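Local coordinates for putative serine phosphatase (Pseudomonas aeruginosa, PDB 6K4E), which probably acts as a magnesium-dependent PP2C-type serine/threonine phosphatase in the SiaABC pathway, which controls biofilm formation in response to carbon availability, at residues Ala121-Leu126 with Gln152-Met157; Ile135-Ser140 with Leu147-Gln152; Val176-Arg181 with Leu296-Asp301. All blocks are in the same frame, centred on the assembly; numbering follows the deposited sequence.

How the contacts relate
Contacts 1 and 2 are two stations along the same pair of helices, 117-138 and 143-157. Contact 2 lies near the turn that joins them and contact 1 farther out, their centres about 13 Å apart, with Q152 common to both. Contact 3 belongs to the beta core, where strands of the two large sheets face each other; its centre is about 20 Å from that of contact 2 and about 27 Å from that of contact 1. S140 O approaches W177 CE3 at 3.2 Å, which links contacts 2 and 3 directly. In contact 1 the M123 side chain lies about 8 Å from a magnesium ion; D112, D238 and D291 form one of the magnesium sites.

Contact 1 (Ala121-Leu126 with Gln152-Met157); sequences ALMTML and QAMRSM
M123 is the first residue of 121-126 to reach the other helix; L122, just before it, packs instead on L122 of the second subunit. M123 bends at chi2 and chi3, and this double bend carries its terminal methyl toward 152-157 although its CB does not point there. CE meets M154 CE at 3.8 Å, the two thioether chains crossing at a slant. M154 is folded in the same way, and such unbranched, flexible chains suit a gap between helices whose segment axes stay 11.5 Å apart at closest approach. M123 also touches L158.

M125 packs on M125 of the second subunit. L126 follows with the largest share of the contact, closely followed by M154, and its CB is directed at the partner helix. M154 SD lies against the root of this leucine, 3.9 Å from L126 CB, while M154 CE is 4.0 Å from the same CB. Farther out, at its CD2, L126 runs past M157 in the opposite direction: L126 CD2 is 4.1 Å from M157 SD. The methionine then turns at chi3 (-74°) and brings CE to 3.6 Å from L126 O. L126 packs on M125 of the second subunit as well. The interface is apolar, sulfur and methyl groups against a leucine, and no hydrogen bond crosses it. A130 of helix 117-138 also touches M154 and M157.

The segments run 118° apart, part of the helix pair that lies outside a beta sheet, as in the PP2C fold, where helices flank a central beta sandwich.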
ATOM      1  N   ALA B 121      -5.451  -1.153  -6.400  1.00 38.65           N
ATOM      2  CA  ALA B 121      -5.535  -0.419  -5.132  1.00 37.85           C
ATOM      3  C   ALA B 121      -4.361  -0.698  -4.199  1.00 40.61           C
ATOM      4  O   ALA B 121      -3.910   0.221  -3.527  1.00 39.75           O
ATOM      5  CB  ALA B 121      -6.853  -0.691  -4.443  1.00 38.75           C
ATOM      6  N   LEU B 122      -3.825  -1.931  -4.194  1.00 36.72           N
ATOM      7  CA  LEU B 122      -2.640  -2.287  -3.406  1.00 36.84           C
ATOM      8  C   LEU B 122      -1.408  -1.517  -3.891  1.00 40.21           C
ATOM      9  O   LEU B 122      -0.614  -1.025  -3.084  1.00 38.65           O
ATOM     10  CB  LEU B 122      -2.355  -3.811  -3.454  1.00 37.01           C
ATOM     11  CG  LEU B 122      -3.327  -4.746  -2.750  1.00 41.72           C
ATOM     12  CD1 LEU B 122      -2.832  -6.198  -2.842  1.00 42.58           C
ATOM     13  CD2 LEU B 122      -3.511  -4.372  -1.287  1.00 43.60           C
ATOM     14  N   MET B 123      -1.256  -1.420  -5.223  1.00 37.43           N
ATOM     15  CA  MET B 123      -0.178  -0.709  -5.907  1.00 36.67           C
ATOM     16  C   MET B 123      -0.205   0.789  -5.564  1.00 38.58           C
ATOM     17  O   MET B 123       0.838   1.388  -5.359  1.00 38.59           O
ATOM     18  CB  MET B 123      -0.301  -0.922  -7.428  1.00 39.36           C
ATOM     19  CG  MET B 123       0.099  -2.327  -7.901  1.00 46.28           C
ATOM     20  SD  MET B 123       1.815  -2.795  -7.501  1.00 53.43           S
ATOM     21  CE  MET B 123       2.670  -1.737  -8.557  1.00 51.05           C
ATOM     22  N   THR B 124      -1.404   1.359  -5.492  1.00 33.72           N
ATOM     23  CA  THR B 124      -1.748   2.743  -5.193  1.00 33.52           C
ATOM     24  C   THR B 124      -1.221   3.128  -3.778  1.00 38.46           C
ATOM     25  O   THR B 124      -0.721   4.242  -3.592  1.00 39.32           O
ATOM     26  CB  THR B 124      -3.272   2.847  -5.453  1.00 36.29           C
ATOM     27  OG1 THR B 124      -3.575   3.805  -6.438  1.00 42.72           O
ATOM     28  CG2 THR B 124      -4.075   3.059  -4.261  1.00 20.20           C
ATOM     29  N   MET B 125      -1.288   2.203  -2.804  1.00 35.84           N
ATOM     30  CA  MET B 125      -0.804   2.437  -1.426  1.00 35.65           C
ATOM     31  C   MET B 125       0.728   2.509  -1.450  1.00 40.45           C
ATOM     32  O   MET B 125       1.306   3.458  -0.933  1.00 40.44           O
ATOM     33  CB  MET B 125      -1.271   1.344  -0.434  1.00 37.85           C
ATOM     34  CG  MET B 125      -2.763   1.132  -0.360  1.00 41.43           C
ATOM     35  SD  MET B 125      -3.618   2.561   0.372  1.00 46.65           S
ATOM     36  CE  MET B 125      -4.708   2.942  -0.921  1.00 41.05           C
ATOM     37  N   LEU B 126       1.362   1.544  -2.103  1.00 37.64           N
ATOM     38  CA  LEU B 126       2.813   1.484  -2.250  1.00 38.24           C
ATOM     39  C   LEU B 126       3.337   2.712  -2.979  1.00 44.43           C
ATOM     40  O   LEU B 126       4.262   3.355  -2.476  1.00 46.33           O
ATOM     41  CB  LEU B 126       3.231   0.197  -2.973  1.00 38.55           C
ATOM     42  CG  LEU B 126       3.009  -1.108  -2.214  1.00 43.20           C
ATOM     43  CD1 LEU B 126       3.263  -2.313  -3.125  1.00 43.93           C
ATOM     44  CD2 LEU B 126       3.920  -1.192  -0.987  1.00 45.69           C
ATOM     45  N   GLN B 152      12.743   3.738  -7.917  1.00 46.89           N
ATOM     46  CA  GLN B 152      13.678   3.071  -7.002  1.00 48.68           C
ATOM     47  C   GLN B 152      13.006   2.570  -5.713  1.00 51.50           C
ATOM     48  O   GLN B 152      13.184   1.406  -5.346  1.00 49.38           O
ATOM     49  CB  GLN B 152      14.904   3.959  -6.702  1.00 51.11           C
ATOM     50  CG  GLN B 152      15.853   4.149  -7.902  1.00 69.05           C
ATOM     51  CD  GLN B 152      16.298   2.852  -8.578  1.00 86.92           C
ATOM     52  OE1 GLN B 152      16.790   1.907  -7.939  1.00 78.86           O
ATOM     53  NE2 GLN B 152      16.122   2.779  -9.897  1.00 79.41           N
ATOM     54  N   ALA B 153      12.182   3.441  -5.082  1.00 48.19           N
ATOM     55  CA  ALA B 153      11.407   3.151  -3.880  1.00 48.41           C
ATOM     56  C   ALA B 153      10.461   1.989  -4.165  1.00 53.04           C
ATOM     57  O   ALA B 153      10.357   1.093  -3.329  1.00 53.69           O
ATOM     58  CB  ALA B 153      10.629   4.387  -3.436  1.00 48.37           C
ATOM     59  N   MET B 154       9.818   1.965  -5.361  1.00 48.07           N
ATOM     60  CA  MET B 154       8.928   0.863  -5.750  1.00 46.98           C
ATOM     61  C   MET B 154       9.696  -0.456  -5.900  1.00 53.13           C
ATOM     62  O   MET B 154       9.261  -1.462  -5.350  1.00 54.51           O
ATOM     63  CB  MET B 154       8.163   1.185  -7.025  1.00 47.71           C
ATOM     64  CG  MET B 154       6.996   2.168  -6.818  1.00 49.35           C
ATOM     65  SD  MET B 154       5.729   1.591  -5.664  1.00 52.35           S
ATOM     66  CE  MET B 154       5.226   0.071  -6.432  1.00 49.17           C
ATOM     67  N   ARG B 155      10.865  -0.436  -6.575  1.00 49.54           N
ATOM     68  CA  ARG B 155      11.737  -1.619  -6.776  1.00 49.87           C
ATOM     69  C   ARG B 155      12.251  -2.176  -5.454  1.00 56.14           C
ATOM     70  O   ARG B 155      12.520  -3.385  -5.334  1.00 55.80           O
ATOM     71  CB  ARG B 155      12.940  -1.275  -7.654  1.00 45.37           C
ATOM     72  CG  ARG B 155      12.579  -0.888  -9.055  1.00 54.15           C
ATOM     73  CD  ARG B 155      13.808  -0.607  -9.891  1.00 65.14           C
ATOM     74  NE  ARG B 155      13.460   0.044 -11.156  1.00 70.47           N
ATOM     75  CZ  ARG B 155      13.105  -0.603 -12.263  1.00 87.83           C
ATOM     76  NH1 ARG B 155      13.030  -1.931 -12.270  1.00 85.27           N
ATOM     77  NH2 ARG B 155      12.815   0.072 -13.368  1.00 66.88           N
ATOM     78  N   SER B 156      12.415  -1.264  -4.476  1.00 54.15           N
ATOM     79  CA  SER B 156      12.884  -1.558  -3.122  1.00 55.51           C
ATOM     80  C   SER B 156      11.849  -2.336  -2.290  1.00 56.82           C
ATOM     81  O   SER B 156      12.240  -3.083  -1.418  1.00 56.97           O
ATOM     82  CB  SER B 156      13.270  -0.258  -2.413  1.00 60.94           C
ATOM     83  OG  SER B 156      12.928  -0.286  -1.038  1.00 79.02           O
ATOM     84  N   MET B 157      10.543  -2.112  -2.525  1.00 51.40           N
ATOM     85  CA  MET B 157       9.453  -2.735  -1.775  1.00 49.89           C
ATOM     86  C   MET B 157       8.879  -3.974  -2.436  1.00 55.81           C
ATOM     87  O   MET B 157       8.407  -4.857  -1.727  1.00 54.34           O
ATOM     88  CB  MET B 157       8.345  -1.708  -1.483  1.00 49.83           C
ATOM     89  CG  MET B 157       8.826  -0.562  -0.640  1.00 51.79           C
ATOM     90  SD  MET B 157       7.556   0.627  -0.197  1.00 52.59           S
ATOM     91  CE  MET B 157       7.306   1.490  -1.759  1.00 46.79           C
TER

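Contact 2 (Ile135-Ser140 with Leu147-Gln152); sequences IEAVGS and LGETDQ
V138 and E149 make the tighter half of this small contact, which lies wholly at the surface. V138 CG1 rests 3.8 Å from E149 CG, a methyl against the aliphatic part of a glutamate. With chi1 of -63°, V138 places CG1 opposite its own carbonyl carbon, on the side from which E149 arrives. The glutamate bends at chi2 (-62°), so its CG forms an elbow against the valine while its carboxylate swings toward A137. E149 also touches H133 and A134 of helix 117-138, so the same side chain lies along more than the last turn of that helix. Its neighbour T150 is buried, and the hydroxyl OG1 is satisfied by a hydrogen bond to I146 O.

The other half is looser. A137, exposed like V138, offers a single methyl, its CB 4.1 Å from E149 OE1, which is van der Waals proximity rather than a polar bond. Farther along, G139 leaves the helix with a phi of 94°; it can do so because it has no CB to press on the carbonyl O of V138. Its N still closes the last turn, bonded to I135 O at 2.8 Å. S140, which is buried, has its OG hydrogen-bonded to Q102 OE1.

Neither a hydrogen bond nor a salt bridge joins the two segments, and they bury only 104 Å² between them. What holds them is van der Waals contact of V138 with E149 CG and of A137 with E149 OE1, a weak and largely apolar association, whereas the carboxylate, probably ionised, is better suited to this partly exposed margin than to the core.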
ATOM      1  N   ILE B 135       9.562  12.805  -2.798  1.00 44.40           N
ATOM      2  CA  ILE B 135       9.385  14.251  -2.547  1.00 44.76           C
ATOM      3  C   ILE B 135      10.322  14.695  -1.410  1.00 51.67           C
ATOM      4  O   ILE B 135      10.939  15.746  -1.508  1.00 52.52           O
ATOM      5  CB  ILE B 135       7.898  14.654  -2.285  1.00 46.61           C
ATOM      6  CG1 ILE B 135       7.016  14.383  -3.508  1.00 44.33           C
ATOM      7  CG2 ILE B 135       7.773  16.145  -1.830  1.00 48.16           C
ATOM      8  CD1 ILE B 135       5.444  14.506  -3.210  1.00 50.53           C
ATOM      9  N   GLU B 136      10.451  13.874  -0.359  1.00 49.77           N
ATOM     10  CA  GLU B 136      11.336  14.131   0.772  1.00 52.01           C
ATOM     11  C   GLU B 136      12.824  14.006   0.360  1.00 57.30           C
ATOM     12  O   GLU B 136      13.632  14.824   0.784  1.00 58.76           O
ATOM     13  CB  GLU B 136      10.978  13.182   1.924  1.00 54.04           C
ATOM     14  CG  GLU B 136      11.670  13.466   3.247  1.00 71.17           C
ATOM     15  CD  GLU B 136      11.142  12.654   4.421  1.00 99.51           C
ATOM     16  OE1 GLU B 136       9.901  12.527   4.547  1.00 88.14           O
ATOM     17  OE2 GLU B 136      11.968  12.136   5.210  1.00 99.05           O
ATOM     18  N   ALA B 137      13.170  13.027  -0.492  1.00 53.78           N
ATOM     19  CA  ALA B 137      14.543  12.805  -0.958  1.00 54.25           C
ATOM     20  C   ALA B 137      15.040  13.863  -1.960  1.00 61.15           C
ATOM     21  O   ALA B 137      16.214  14.232  -1.892  1.00 63.10           O
ATOM     22  CB  ALA B 137      14.678  11.414  -1.571  1.00 54.13           C
ATOM     23  N   VAL B 138      14.186  14.326  -2.914  1.00 55.85           N
ATOM     24  CA  VAL B 138      14.671  15.266  -3.944  1.00 55.16           C
ATOM     25  C   VAL B 138      13.937  16.627  -4.002  1.00 57.45           C
ATOM     26  O   VAL B 138      14.327  17.488  -4.797  1.00 57.95           O
ATOM     27  CB  VAL B 138      14.720  14.613  -5.355  1.00 58.44           C
ATOM     28  CG1 VAL B 138      15.709  13.455  -5.399  1.00 59.25           C
ATOM     29  CG2 VAL B 138      13.338  14.188  -5.847  1.00 56.69           C
ATOM     30  N   GLY B 139      12.895  16.803  -3.196  1.00 52.47           N
ATOM     31  CA  GLY B 139      12.095  18.023  -3.216  1.00 51.66           C
ATOM     32  C   GLY B 139      10.897  17.861  -4.127  1.00 55.33           C
ATOM     33  O   GLY B 139      10.771  16.842  -4.812  1.00 54.90           O
ATOM     34  N   SER B 140      10.010  18.862  -4.143  1.00 51.06           N
ATOM     35  CA  SER B 140       8.782  18.796  -4.923  1.00 49.75           C
ATOM     36  C   SER B 140       8.846  19.579  -6.244  1.00 52.85           C
ATOM     37  O   SER B 140       7.863  19.635  -6.985  1.00 52.58           O
ATOM     38  CB  SER B 140       7.617  19.264  -4.060  1.00 55.85           C
ATOM     39  OG  SER B 140       7.889  20.567  -3.570  1.00 69.36           O
ATOM     40  N   LEU B 147      10.122  11.040 -10.142  1.00 45.86           N
ATOM     41  CA  LEU B 147       9.769   9.818 -10.874  1.00 44.86           C
ATOM     42  C   LEU B 147      10.853   8.759 -10.798  1.00 50.94           C
ATOM     43  O   LEU B 147      10.525   7.588 -10.632  1.00 50.83           O
ATOM     44  CB  LEU B 147       9.403  10.126 -12.340  1.00 44.26           C
ATOM     45  CG  LEU B 147       8.119  10.920 -12.595  1.00 47.23           C
ATOM     46  CD1 LEU B 147       7.876  11.049 -14.057  1.00 47.22           C
ATOM     47  CD2 LEU B 147       6.917  10.255 -11.973  1.00 48.99           C
ATOM     48  N   GLY B 148      12.123   9.185 -10.891  1.00 49.26           N
ATOM     49  CA  GLY B 148      13.300   8.326 -10.796  1.00 49.43           C
ATOM     50  C   GLY B 148      13.391   7.683  -9.427  1.00 54.17           C
ATOM     51  O   GLY B 148      13.526   6.463  -9.314  1.00 52.50           O
ATOM     52  N   GLU B 149      13.254   8.514  -8.381  1.00 51.68           N
ATOM     53  CA  GLU B 149      13.262   8.121  -6.982  1.00 51.29           C
ATOM     54  C   GLU B 149      12.043   7.255  -6.630  1.00 52.49           C
ATOM     55  O   GLU B 149      12.196   6.341  -5.814  1.00 50.65           O
ATOM     56  CB  GLU B 149      13.339   9.361  -6.077  1.00 53.18           C
ATOM     57  CG  GLU B 149      14.756   9.848  -5.803  1.00 67.78           C
ATOM     58  CD  GLU B 149      15.676   8.875  -5.079  1.00 85.68           C
ATOM     59  OE1 GLU B 149      15.226   8.228  -4.106  1.00 75.57           O
ATOM     60  OE2 GLU B 149      16.856   8.771  -5.485  1.00 81.67           O
ATOM     61  N   THR B 150      10.840   7.537  -7.251  1.00 45.92           N
ATOM     62  CA  THR B 150       9.617   6.752  -7.033  1.00 44.45           C
ATOM     63  C   THR B 150       9.835   5.326  -7.560  1.00 47.40           C
ATOM     64  O   THR B 150       9.524   4.351  -6.872  1.00 45.00           O
ATOM     65  CB  THR B 150       8.386   7.446  -7.637  1.00 46.11           C
ATOM     66  OG1 THR B 150       8.201   8.705  -6.989  1.00 46.59           O
ATOM     67  CG2 THR B 150       7.123   6.616  -7.508  1.00 41.56           C
ATOM     68  N   ASP B 151      10.409   5.228  -8.763  1.00 45.52           N
ATOM     69  CA  ASP B 151      10.771   3.973  -9.422  1.00 45.96           C
ATOM     70  C   ASP B 151      11.664   3.137  -8.470  1.00 49.29           C
ATOM     71  O   ASP B 151      11.331   1.991  -8.210  1.00 47.29           O
ATOM     72  CB  ASP B 151      11.491   4.274 -10.757  1.00 47.84           C
ATOM     73  CG  ASP B 151      11.764   3.100 -11.692  1.00 59.41           C
ATOM     74  OD1 ASP B 151      11.405   1.969 -11.347  1.00 57.19           O
ATOM     75  OD2 ASP B 151      12.305   3.333 -12.797  1.00 73.34           O
ATOM     76  N   GLN B 152      12.743   3.738  -7.917  1.00 46.89           N
ATOM     77  CA  GLN B 152      13.678   3.071  -7.002  1.00 48.68           C
ATOM     78  C   GLN B 152      13.006   2.570  -5.713  1.00 51.50           C
ATOM     79  O   GLN B 152      13.184   1.406  -5.346  1.00 49.38           O
ATOM     80  CB  GLN B 152      14.904   3.959  -6.702  1.00 51.11           C
ATOM     81  CG  GLN B 152      15.853   4.149  -7.902  1.00 69.05           C
ATOM     82  CD  GLN B 152      16.298   2.852  -8.578  1.00 86.92           C
ATOM     83  OE1 GLN B 152      16.790   1.907  -7.939  1.00 78.86           O
ATOM     84  NE2 GLN B 152      16.122   2.779  -9.897  1.00 79.41           N
TER

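Contact 3 (Val176-Arg181 with Leu296-Asp301); sequences VWVDRR and LSFRFD
The ring of F298 meets V178 and V176 obliquely, neither squarely over a face nor at an edge. V178 CG2 presses on CE2 of F298 at 3.4 Å, a tight approach, and V176 CG1 reaches F298 CZ at 3.7 Å. Two beta-branched valines, spaced two residues apart on one side of their strand, give this ring a broad methyl surface. F298 itself has chi1 of 59°, with CG wedged between its backbone N and carbonyl carbon. The ring also meets that of F233, their planes only about 15° apart.

F300 is touched at its edge: R180 CG lies near the ring plane, 3.7 Å from F300 CE1. Over one face of F300, toward the rim, sits OD1 of the poorly ordered D301, 3.6 Å above the plane. The arginine touches through its methylenes, and its guanidinium plane stands 77° from the ring, so this is no stack. Aliphatic at its root and charged at its end, R180 suits a place where core gives way to solvent.

W177 points to the other side of its strand. D179 N lies 3.8 Å above one indole face, toward the rim; at the edge, in plane, NE1 makes a weak hydrogen bond to D179 OD2.

Strands 171-179 and 293-300 belong to different sheets of the beta sandwich, with R180 in the loop after its strand. Strand 171-179 runs between 105-113 and 184-190, whose Y106 and L185 also touch F298, while 293-300 lies between 82-87 and 231-236.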
ATOM      1  N   VAL B 176       3.799  17.342 -12.421  1.00 41.68           N
ATOM      2  CA  VAL B 176       4.042  18.724 -12.811  1.00 40.47           C
ATOM      3  C   VAL B 176       4.447  19.597 -11.618  1.00 45.53           C
ATOM      4  O   VAL B 176       3.734  19.634 -10.616  1.00 45.87           O
ATOM      5  CB  VAL B 176       2.774  19.292 -13.513  1.00 41.98           C
ATOM      6  CG1 VAL B 176       2.913  20.775 -13.817  1.00 41.82           C
ATOM      7  CG2 VAL B 176       2.417  18.516 -14.786  1.00 41.05           C
ATOM      8  N   TRP B 177       5.540  20.355 -11.759  1.00 41.83           N
ATOM      9  CA  TRP B 177       5.887  21.366 -10.772  1.00 42.53           C
ATOM     10  C   TRP B 177       5.468  22.719 -11.396  1.00 44.98           C
ATOM     11  O   TRP B 177       6.024  23.123 -12.417  1.00 43.20           O
ATOM     12  CB  TRP B 177       7.392  21.356 -10.381  1.00 42.51           C
ATOM     13  CG  TRP B 177       7.818  22.633  -9.717  1.00 44.40           C
ATOM     14  CD1 TRP B 177       8.581  23.614 -10.268  1.00 48.34           C
ATOM     15  CD2 TRP B 177       7.414  23.116  -8.425  1.00 44.56           C
ATOM     16  NE1 TRP B 177       8.731  24.652  -9.378  1.00 48.83           N
ATOM     17  CE2 TRP B 177       7.995  24.391  -8.255  1.00 49.32           C
ATOM     18  CE3 TRP B 177       6.672  22.569  -7.362  1.00 45.62           C
ATOM     19  CZ2 TRP B 177       7.800  25.158  -7.098  1.00 48.95           C
ATOM     20  CZ3 TRP B 177       6.506  23.316  -6.208  1.00 47.36           C
ATOM     21  CH2 TRP B 177       7.058  24.598  -6.088  1.00 48.82           C
ATOM     22  N   VAL B 178       4.442  23.366 -10.819  1.00 41.30           N
ATOM     23  CA  VAL B 178       3.938  24.674 -11.255  1.00 40.23           C
ATOM     24  C   VAL B 178       4.672  25.712 -10.441  1.00 44.88           C
ATOM     25  O   VAL B 178       4.396  25.856  -9.256  1.00 45.04           O
ATOM     26  CB  VAL B 178       2.401  24.812 -11.078  1.00 42.31           C
ATOM     27  CG1 VAL B 178       1.900  26.211 -11.465  1.00 41.33           C
ATOM     28  CG2 VAL B 178       1.671  23.735 -11.861  1.00 41.19           C
ATOM     29  N   ASP B 179       5.653  26.370 -11.034  1.00 42.44           N
ATOM     30  CA  ASP B 179       6.423  27.382 -10.321  1.00 43.16           C
ATOM     31  C   ASP B 179       5.771  28.747 -10.571  1.00 47.84           C
ATOM     32  O   ASP B 179       6.090  29.411 -11.540  1.00 47.51           O
ATOM     33  CB  ASP B 179       7.894  27.329 -10.772  1.00 44.58           C
ATOM     34  CG  ASP B 179       8.861  28.100  -9.924  1.00 47.56           C
ATOM     35  OD1 ASP B 179       8.462  29.159  -9.370  1.00 46.46           O
ATOM     36  OD2 ASP B 179      10.043  27.719  -9.894  1.00 52.69           O
ATOM     37  N   ARG B 180       4.842  29.148  -9.706  1.00 47.57           N
ATOM     38  CA  ARG B 180       4.111  30.413  -9.845  1.00 48.34           C
ATOM     39  C   ARG B 180       5.021  31.648  -9.782  1.00 52.69           C
ATOM     40  O   ARG B 180       4.889  32.542 -10.621  1.00 53.94           O
ATOM     41  CB  ARG B 180       2.962  30.489  -8.822  1.00 51.06           C
ATOM     42  CG  ARG B 180       1.860  29.430  -9.059  1.00 59.94           C
ATOM     43  CD  ARG B 180       1.172  28.974  -7.784  1.00 79.76           C
ATOM     44  NE  ARG B 180       0.315  30.019  -7.221  1.00101.13           N
ATOM     45  CZ  ARG B 180       0.612  30.741  -6.143  1.00120.53           C
ATOM     46  NH1 ARG B 180       1.743  30.524  -5.478  1.00107.86           N
ATOM     47  NH2 ARG B 180      -0.225  31.679  -5.716  1.00108.01           N
ATOM     48  N   ARG B 181       5.992  31.647  -8.852  1.00 48.23           N
ATOM     49  CA  ARG B 181       6.984  32.703  -8.608  1.00 48.92           C
ATOM     50  C   ARG B 181       7.867  33.002  -9.857  1.00 53.06           C
ATOM     51  O   ARG B 181       8.108  34.161 -10.183  1.00 52.34           O
ATOM     52  CB  ARG B 181       7.870  32.272  -7.422  1.00 48.62           C
ATOM     53  CG  ARG B 181       8.778  33.362  -6.876  1.00 63.66           C
ATOM     54  CD  ARG B 181       9.779  32.861  -5.846  1.00 72.38           C
ATOM     55  NE  ARG B 181      10.784  31.962  -6.430  1.00 85.13           N
ATOM     56  CZ  ARG B 181      11.988  32.333  -6.866  1.00 96.09           C
ATOM     57  NH1 ARG B 181      12.372  33.603  -6.789  1.00 72.88           N
ATOM     58  NH2 ARG B 181      12.818  31.434  -7.381  1.00 84.37           N
ATOM     59  N   LEU B 296      -7.180  15.274 -13.501  1.00 36.92           N
ATOM     60  CA  LEU B 296      -6.813  16.317 -12.562  1.00 38.58           C
ATOM     61  C   LEU B 296      -6.459  17.542 -13.379  1.00 42.07           C
ATOM     62  O   LEU B 296      -5.578  17.502 -14.242  1.00 40.10           O
ATOM     63  CB  LEU B 296      -5.662  15.874 -11.632  1.00 39.56           C
ATOM     64  CG  LEU B 296      -5.269  16.809 -10.477  1.00 44.89           C
ATOM     65  CD1 LEU B 296      -6.485  17.436  -9.793  1.00 45.50           C
ATOM     66  CD2 LEU B 296      -4.363  16.099  -9.499  1.00 42.27           C
ATOM     67  N   SER B 297      -7.244  18.605 -13.178  1.00 38.35           N
ATOM     68  CA  SER B 297      -7.063  19.831 -13.920  1.00 37.21           C
ATOM     69  C   SER B 297      -6.724  20.929 -12.980  1.00 39.12           C
ATOM     70  O   SER B 297      -7.151  20.893 -11.838  1.00 39.97           O
ATOM     71  CB  SER B 297      -8.311  20.164 -14.728  1.00 39.31           C
ATOM     72  OG  SER B 297      -8.191  21.380 -15.450  1.00 40.22           O
ATOM     73  N   PHE B 298      -5.923  21.885 -13.461  1.00 36.05           N
ATOM     74  CA  PHE B 298      -5.418  23.059 -12.744  1.00 34.83           C
ATOM     75  C   PHE B 298      -5.209  24.214 -13.705  1.00 38.70           C
ATOM     76  O   PHE B 298      -4.971  23.999 -14.884  1.00 34.98           O
ATOM     77  CB  PHE B 298      -4.139  22.718 -11.974  1.00 34.82           C
ATOM     78  CG  PHE B 298      -2.974  22.197 -12.786  1.00 33.87           C
ATOM     79  CD1 PHE B 298      -2.911  20.861 -13.175  1.00 33.24           C
ATOM     80  CD2 PHE B 298      -1.913  23.022 -13.111  1.00 33.84           C
ATOM     81  CE1 PHE B 298      -1.809  20.371 -13.902  1.00 32.61           C
ATOM     82  CE2 PHE B 298      -0.823  22.531 -13.840  1.00 36.00           C
ATOM     83  CZ  PHE B 298      -0.766  21.205 -14.221  1.00 31.78           C
ATOM     84  N   ARG B 299      -5.368  25.443 -13.228  1.00 39.88           N
ATOM     85  CA  ARG B 299      -5.266  26.599 -14.100  1.00 41.84           C
ATOM     86  C   ARG B 299      -4.373  27.676 -13.507  1.00 50.36           C
ATOM     87  O   ARG B 299      -4.400  27.894 -12.296  1.00 49.27           O
ATOM     88  CB  ARG B 299      -6.686  27.138 -14.379  1.00 42.94           C
ATOM     89  CG  ARG B 299      -6.737  28.462 -15.115  1.00 46.47           C
ATOM     90  CD  ARG B 299      -8.114  28.740 -15.615  1.00 53.19           C
ATOM     91  NE  ARG B 299      -8.256  30.128 -16.044  1.00 59.87           N
ATOM     92  CZ  ARG B 299      -8.410  30.513 -17.304  1.00 68.98           C
ATOM     93  NH1 ARG B 299      -8.419  29.615 -18.284  1.00 57.39           N
ATOM     94  NH2 ARG B 299      -8.552  31.797 -17.598  1.00 49.71           N
ATOM     95  N   PHE B 300      -3.582  28.349 -14.371  1.00 50.30           N
ATOM     96  CA  PHE B 300      -2.752  29.470 -13.953  1.00 51.62           C
ATOM     97  C   PHE B 300      -3.421  30.774 -14.350  1.00 55.91           C
ATOM     98  O   PHE B 300      -3.836  30.937 -15.496  1.00 55.52           O
ATOM     99  CB  PHE B 300      -1.287  29.386 -14.450  1.00 53.76           C
ATOM    100  CG  PHE B 300      -0.425  30.482 -13.845  1.00 55.83           C
ATOM    101  CD1 PHE B 300      -0.069  30.448 -12.497  1.00 58.46           C
ATOM    102  CD2 PHE B 300      -0.046  31.589 -14.603  1.00 57.12           C
ATOM    103  CE1 PHE B 300       0.668  31.489 -11.924  1.00 60.58           C
ATOM    104  CE2 PHE B 300       0.688  32.631 -14.028  1.00 60.72           C
ATOM    105  CZ  PHE B 300       1.044  32.574 -12.694  1.00 59.47           C
ATOM    106  N   ASP B 301      -3.570  31.669 -13.356  1.00 55.12           N
ATOM    107  CA  ASP B 301      -4.192  33.000 -13.381  1.00 85.49           C
ATOM    108  C   ASP B 301      -5.455  33.080 -14.242  1.00104.23           C
ATOM    109  O   ASP B 301      -6.522  32.670 -13.787  1.00 60.08           O
ATOM    110  CB  ASP B 301      -3.178  34.082 -13.770  1.00 88.41           C
ATOM    111  CG  ASP B 301      -2.439  34.702 -12.592  1.00101.42           C
ATOM    112  OD1 ASP B 301      -2.085  33.954 -11.650  1.00101.75           O
ATOM    113  OD2 ASP B 301      -2.197  35.932 -12.623  1.00109.53           O
TER